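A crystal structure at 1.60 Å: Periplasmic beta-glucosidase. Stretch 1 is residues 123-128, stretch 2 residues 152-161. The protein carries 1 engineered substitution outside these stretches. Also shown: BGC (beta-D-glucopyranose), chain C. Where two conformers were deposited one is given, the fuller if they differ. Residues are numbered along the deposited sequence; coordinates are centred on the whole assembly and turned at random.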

ATOM      1  N   PHE A 123     -12.135  15.664  21.694  1.00 15.20           N
ATOM      2  CA  PHE A 123     -11.437  15.429  20.410  1.00 13.63           C
ATOM      3  C   PHE A 123     -12.004  14.133  19.823  1.00 14.15           C
ATOM      4  O   PHE A 123     -11.389  13.071  19.958  1.00 15.67           O
ATOM      5  N   SER A 124     -13.162  14.235  19.241  1.00 15.03           N
ATOM      6  CA  SER A 124     -14.004  13.105  18.764  0.65 14.68           C
ATOM      7  C   SER A 124     -15.124  13.732  17.948  1.00 15.10           C
ATOM      8  O   SER A 124     -15.479  14.869  18.224  1.00 15.33           O
ATOM      9  N   PRO A 125     -15.720  13.059  16.952  1.00 13.97           N
ATOM     10  CA  PRO A 125     -15.388  11.682  16.552  1.00 13.63           C
ATOM     11  C   PRO A 125     -14.140  11.616  15.650  1.00 13.67           C
ATOM     12  O   PRO A 125     -13.813  12.541  14.940  1.00 14.13           O
ATOM     13  N   MET A 126     -13.479  10.471  15.696  1.00 14.46           N
ATOM     14  CA  MET A 126     -12.474  10.092  14.693  1.00 13.55           C
ATOM     15  C   MET A 126     -13.188   9.451  13.522  1.00 13.50           C
ATOM     16  O   MET A 126     -13.881   8.469  13.728  1.00 16.97           O
ATOM     17  N   VAL A 127     -13.058  10.028  12.341  1.00 13.13           N
ATOM     18  CA  VAL A 127     -13.825   9.614  11.142  1.00 13.10           C
ATOM     19  C   VAL A 127     -12.916   9.340   9.958  1.00 13.10           C
ATOM     20  O   VAL A 127     -13.387   9.427   8.800  1.00 15.26           O
ATOM     21  N   ASP A 128     -11.676   8.958  10.227  1.00 13.40           N
ATOM     22  CA  ASP A 128     -10.732   8.612   9.151  1.00 11.78           C
ATOM     23  C   ASP A 128     -11.131   7.260   8.550  1.00 12.06           C
ATOM     24  O   ASP A 128     -11.314   6.312   9.300  1.00 14.64           O
ATOM     25  N   LEU A 152     -22.253   7.904  10.476  1.00 12.71           N
ATOM     26  CA  LEU A 152     -21.926   7.816  11.910  1.00 13.82           C
ATOM     27  C   LEU A 152     -21.198   9.088  12.372  1.00 13.54           C
ATOM     28  O   LEU A 152     -21.384   9.477  13.495  1.00 14.17           O
ATOM     29  N   SER A 153     -20.402   9.726  11.509  1.00 13.84           N
ATOM     30  CA  SER A 153     -19.720  10.988  11.825  1.00 14.21           C
ATOM     31  C   SER A 153     -20.777  12.033  12.216  1.00 14.70           C
ATOM     32  O   SER A 153     -20.639  12.654  13.268  1.00 15.98           O
ATOM     33  N   GLY A 154     -21.786  12.197  11.388  1.00 14.96           N
ATOM     34  CA  GLY A 154     -22.856  13.172  11.665  1.00 15.03           C
ATOM     35  C   GLY A 154     -23.625  12.789  12.922  1.00 15.77           C
ATOM     36  O   GLY A 154     -23.913  13.650  13.759  1.00 15.86           O
ATOM     37  N   VAL A 155     -23.930  11.522  13.113  1.00 14.43           N
ATOM     38  CA  VAL A 155     -24.651  11.048  14.330  1.00 15.55           C
ATOM     39  C   VAL A 155     -23.881  11.379  15.607  1.00 14.49           C
ATOM     40  O   VAL A 155     -24.452  11.877  16.591  1.00 15.40           O
ATOM     41  N   MET A 156     -22.584  11.133  15.626  1.00 13.76           N
ATOM     42  CA  MET A 156     -21.736  11.380  16.788  1.00 15.27           C
ATOM     43  C   MET A 156     -21.731  12.884  17.092  1.00 13.92           C
ATOM     44  O   MET A 156     -21.910  13.252  18.250  1.00 13.23           O
ATOM     45  N   VAL A 157     -21.535  13.702  16.086  1.00 13.96           N
ATOM     46  CA  VAL A 157     -21.527  15.169  16.321  1.00 14.38           C
ATOM     47  C   VAL A 157     -22.861  15.627  16.927  1.00 15.39           C
ATOM     48  O   VAL A 157     -22.870  16.371  17.920  1.00 15.86           O
ATOM     49  N   ARG A 158     -23.965  15.227  16.331  1.00 16.11           N
ATOM     50  CA  ARG A 158     -25.302  15.643  16.833  1.00 16.60           C
ATOM     51  C   ARG A 158     -25.526  15.155  18.247  1.00 16.89           C
ATOM     52  O   ARG A 158     -26.117  15.916  19.093  1.00 18.44           O
ATOM     53  N   ALA A 159     -25.107  13.931  18.564  1.00 15.48           N
ATOM     54  CA  ALA A 159     -25.317  13.355  19.898  1.00 14.75           C
ATOM     55  C   ALA A 159     -24.488  14.092  20.940  1.00 15.89           C
ATOM     56  O   ALA A 159     -24.981  14.323  22.069  1.00 17.16           O
ATOM     57  N   TYR A 160     -23.252  14.452  20.617  1.00 15.66           N
ATOM     58  CA  TYR A 160     -22.390  15.187  21.563  1.00 15.73           C
ATOM     59  C   TYR A 160     -22.961  16.573  21.813  1.00 15.67           C
ATOM     60  O   TYR A 160     -23.023  17.001  22.988  1.00 17.69           O
ATOM     61  N   GLN A 161     -23.347  17.275  20.749  1.00 16.46           N
ATOM     62  CA  GLN A 161     -23.608  18.745  20.839  1.00 16.63           C
ATOM     63  C   GLN A 161     -25.062  19.031  21.221  1.00 20.02           C
ATOM     64  O   GLN A 161     -25.338  20.172  21.680  1.00 19.74           O
TER

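The centre of this contact is Pro125, a loop residue whose CA-to-CB bond points toward the helix of residues 152-161. It gives up more surface to the other stretch than any other residue here, and its compact ring, puckered C-gamma endo, spreads carbon across successive turns of the helix. Pro125 CB lies 3.8 Å from Met156 CB, Pro125 CD lies 3.9 Å from Val157 CG2, and Pro125 CG approaches Ser153 O at 4.0 Å. That carbonyl already accepts the helical hydrogen bond from the backbone N of Val157, 3.1 Å from Ser153 O, so a ring without polar side-chain atoms can rest beside it. The peptide bond before Pro125 is cis, a form that proline tolerates better than other residues.

Met156 also points toward the loop, and the CA atoms of Pro125 and Met156 are 6.4 Å apart, close enough for their CB atoms to meet. With chi1, chi2 and chi3 all m, the methionine folds along the contact, and its terminal CE comes within 4.0 Å of Ser124 OG. Val157 is directed sideways; its t rotamer nevertheless brings CG2 to the proline ring.

At one end of this apolar patch, Val127 points toward the helix in the m rotamer and sets its CG1 3.5 Å from Ser153 CB. The small serine suits this close approach, with CA atoms of Val127 and Ser153 only 6.1 Å apart. Ser153 CB points sideways, and its chi1 is t; its OG, hydrogen-bonded elsewhere in the structure, lies as near Val127 CG1 as its CB does, about 3.5 Å in each case.

Toward the other end the contact becomes polar. Tyr160, with chi1 m and chi2 near -37°, points toward the loop and serves both characters: its CE2 is 4.2 Å from Pro125 CD, while its hydroxyl reaches Ser124. Ser124, chi1 t, points toward the helix, and its OG forms a short hydrogen bond with Tyr160 OH at 2.6 Å. Ser124 OG sits at the edge of the tyrosine ring, near its plane, as does Pro125 N, 4.0 Å from Tyr160 CE2. The long aromatic side chain spans the gap, and the short serine offers a compact partner, so each buried hydroxyl finds a polar partner in the other.

Beyond this edge, Phe123 points away from the helix. Its chi1 is m, and Phe123 CB lies 3.4 Å from O2 of BGC, the bound glucose; that oxygen lies oblique to the Phe123 ring.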

ATOM      1  CB  PHE A 123      -9.951  15.353  20.678  1.00 16.21           C
ATOM      2  CG  PHE A 123      -9.356  16.580  21.327  1.00 18.01           C
ATOM      3  CD1 PHE A 123      -9.647  17.852  20.879  1.00 17.82           C
ATOM      4  CD2 PHE A 123      -8.476  16.434  22.368  1.00 18.13           C
ATOM      5  CE1 PHE A 123      -9.064  18.947  21.509  1.00 17.02           C
ATOM      6  CE2 PHE A 123      -7.908  17.523  22.992  1.00 18.31           C
ATOM      7  CZ  PHE A 123      -8.197  18.768  22.536  1.00 16.34           C
ATOM      8  CB  SER A 124     -14.527  12.329  19.959  0.65 15.74           C
ATOM      9  OG  SER A 124     -15.310  11.168  19.632  0.65 16.99           O
ATOM     10  CB  PRO A 125     -16.613  11.293  15.749  1.00 14.71           C
ATOM     11  CG  PRO A 125     -17.078  12.567  15.117  1.00 14.35           C
ATOM     12  CD  PRO A 125     -16.840  13.600  16.192  1.00 14.62           C
ATOM     13  CB  MET A 126     -11.469   9.128  15.343  1.00 13.71           C
ATOM     14  CG  MET A 126     -10.268   8.781  14.467  1.00 14.96           C
ATOM     15  SD  MET A 126     -10.656   7.504  13.281  1.00 16.27           S
ATOM     16  CE  MET A 126      -9.006   6.835  12.964  1.00 18.51           C
ATOM     17  CB  VAL A 127     -14.886  10.673  10.833  1.00 13.52           C
ATOM     18  CG1 VAL A 127     -15.783  10.860  12.056  1.00 15.51           C
ATOM     19  CG2 VAL A 127     -14.336  12.015  10.388  1.00 13.18           C
ATOM     20  CB  ASP A 128      -9.319   8.573   9.684  1.00 12.83           C
ATOM     21  CG  ASP A 128      -8.898   9.788  10.486  1.00 15.37           C
ATOM     22  OD1 ASP A 128      -9.236  10.883  10.055  1.00 14.51           O
ATOM     23  OD2 ASP A 128      -8.229   9.599  11.482  1.00 16.17           O
ATOM     24  CB  LEU A 152     -21.164   6.527  12.212  1.00 14.97           C
ATOM     25  CG  LEU A 152     -21.973   5.256  11.914  1.00 15.31           C
ATOM     26  CD1 LEU A 152     -21.167   4.079  12.423  1.00 16.75           C
ATOM     27  CD2 LEU A 152     -23.342   5.257  12.635  1.00 17.27           C
ATOM     28  CB  SER A 153     -18.897  11.426  10.640  1.00 14.67           C
ATOM     29  OG  SER A 153     -18.417  12.770  10.786  1.00 14.37           O
ATOM     30  CB  VAL A 155     -24.902   9.527  14.217  1.00 15.94           C
ATOM     31  CG1 VAL A 155     -25.318   8.930  15.529  1.00 17.01           C
ATOM     32  CG2 VAL A 155     -25.918   9.249  13.145  1.00 19.88           C
ATOM     33  CB  MET A 156     -20.297  10.963  16.500  1.00 15.57           C
ATOM     34  CG  MET A 156     -20.091   9.445  16.370  1.00 18.02           C
ATOM     35  SD  MET A 156     -20.112   8.592  17.931  1.00 19.59           S
ATOM     36  CE  MET A 156     -18.744   9.303  18.834  1.00 22.32           C
ATOM     37  CB  VAL A 157     -21.230  15.912  15.030  1.00 13.55           C
ATOM     38  CG1 VAL A 157     -21.455  17.397  15.177  1.00 14.86           C
ATOM     39  CG2 VAL A 157     -19.795  15.628  14.599  1.00 15.13           C
ATOM     40  CB  ARG A 158     -26.376  15.216  15.851  1.00 18.84           C
ATOM     41  CG  ARG A 158     -26.324  15.982  14.537  1.00 24.72           C
ATOM     42  CD  ARG A 158     -27.532  15.687  13.669  1.00 29.76           C
ATOM     43  NE  ARG A 158     -27.561  14.310  13.222  1.00 39.43           N
ATOM     44  CZ  ARG A 158     -27.021  13.826  12.095  1.00 40.29           C
ATOM     45  NH1 ARG A 158     -26.390  14.604  11.226  1.00 44.56           N
ATOM     46  NH2 ARG A 158     -27.131  12.535  11.852  1.00 41.68           N
ATOM     47  CB  ALA A 159     -25.039  11.882  19.842  1.00 17.23           C
ATOM     48  CB  TYR A 160     -20.961  15.333  21.029  1.00 14.63           C
ATOM     49  CG  TYR A 160     -20.079  14.099  21.036  1.00 16.59           C
ATOM     50  CD1 TYR A 160     -20.103  13.155  22.038  1.00 16.99           C
ATOM     51  CD2 TYR A 160     -19.084  13.956  20.083  1.00 19.24           C
ATOM     52  CE1 TYR A 160     -19.212  12.103  22.104  1.00 17.70           C
ATOM     53  CE2 TYR A 160     -18.204  12.874  20.104  1.00 19.89           C
ATOM     54  CZ  TYR A 160     -18.236  11.970  21.139  1.00 18.57           C
ATOM     55  OH  TYR A 160     -17.354  10.927  21.211  1.00 19.02           O
ATOM     56  CB  GLN A 161     -23.208  19.425  19.540  1.00 16.36           C
ATOM     57  CG  GLN A 161     -21.733  19.213  19.212  1.00 17.11           C
ATOM     58  CD  GLN A 161     -21.157  20.171  18.194  1.00 15.34           C
ATOM     59  OE1 GLN A 161     -19.935  20.401  18.154  1.00 15.82           O
ATOM     60  NE2 GLN A 161     -22.018  20.695  17.327  1.00 16.26           N
TER
HETATM   61  C2  BGC C   1      -5.750  13.204  20.185  1.00 24.31           C
HETATM   62  C3  BGC C   1      -4.637  14.089  20.782  1.00 26.51           C
HETATM   63  C4  BGC C   1      -3.374  13.189  20.854  1.00 26.68           C
HETATM   64  C5  BGC C   1      -3.046  12.776  19.407  1.00 26.59           C
HETATM   65  C6  BGC C   1      -1.862  11.839  19.317  1.00 26.36           C
HETATM   66  C1  BGC C   1      -5.299  12.686  18.814  1.00 23.39           C
HETATM   67  O1  BGC C   1      -6.313  11.814  18.423  1.00 21.73           O
HETATM   68  O2  BGC C   1      -6.998  13.867  20.017  1.00 23.90           O
HETATM   69  O3  BGC C   1      -5.018  14.473  22.119  1.00 27.70           O
HETATM   70  O4  BGC C   1      -2.305  13.981  21.396  1.00 27.37           O
HETATM   71  O5  BGC C   1      -4.078  11.961  18.937  1.00 23.06           O
HETATM   72  O6  BGC C   1      -1.593  11.527  17.945  1.00 24.20           O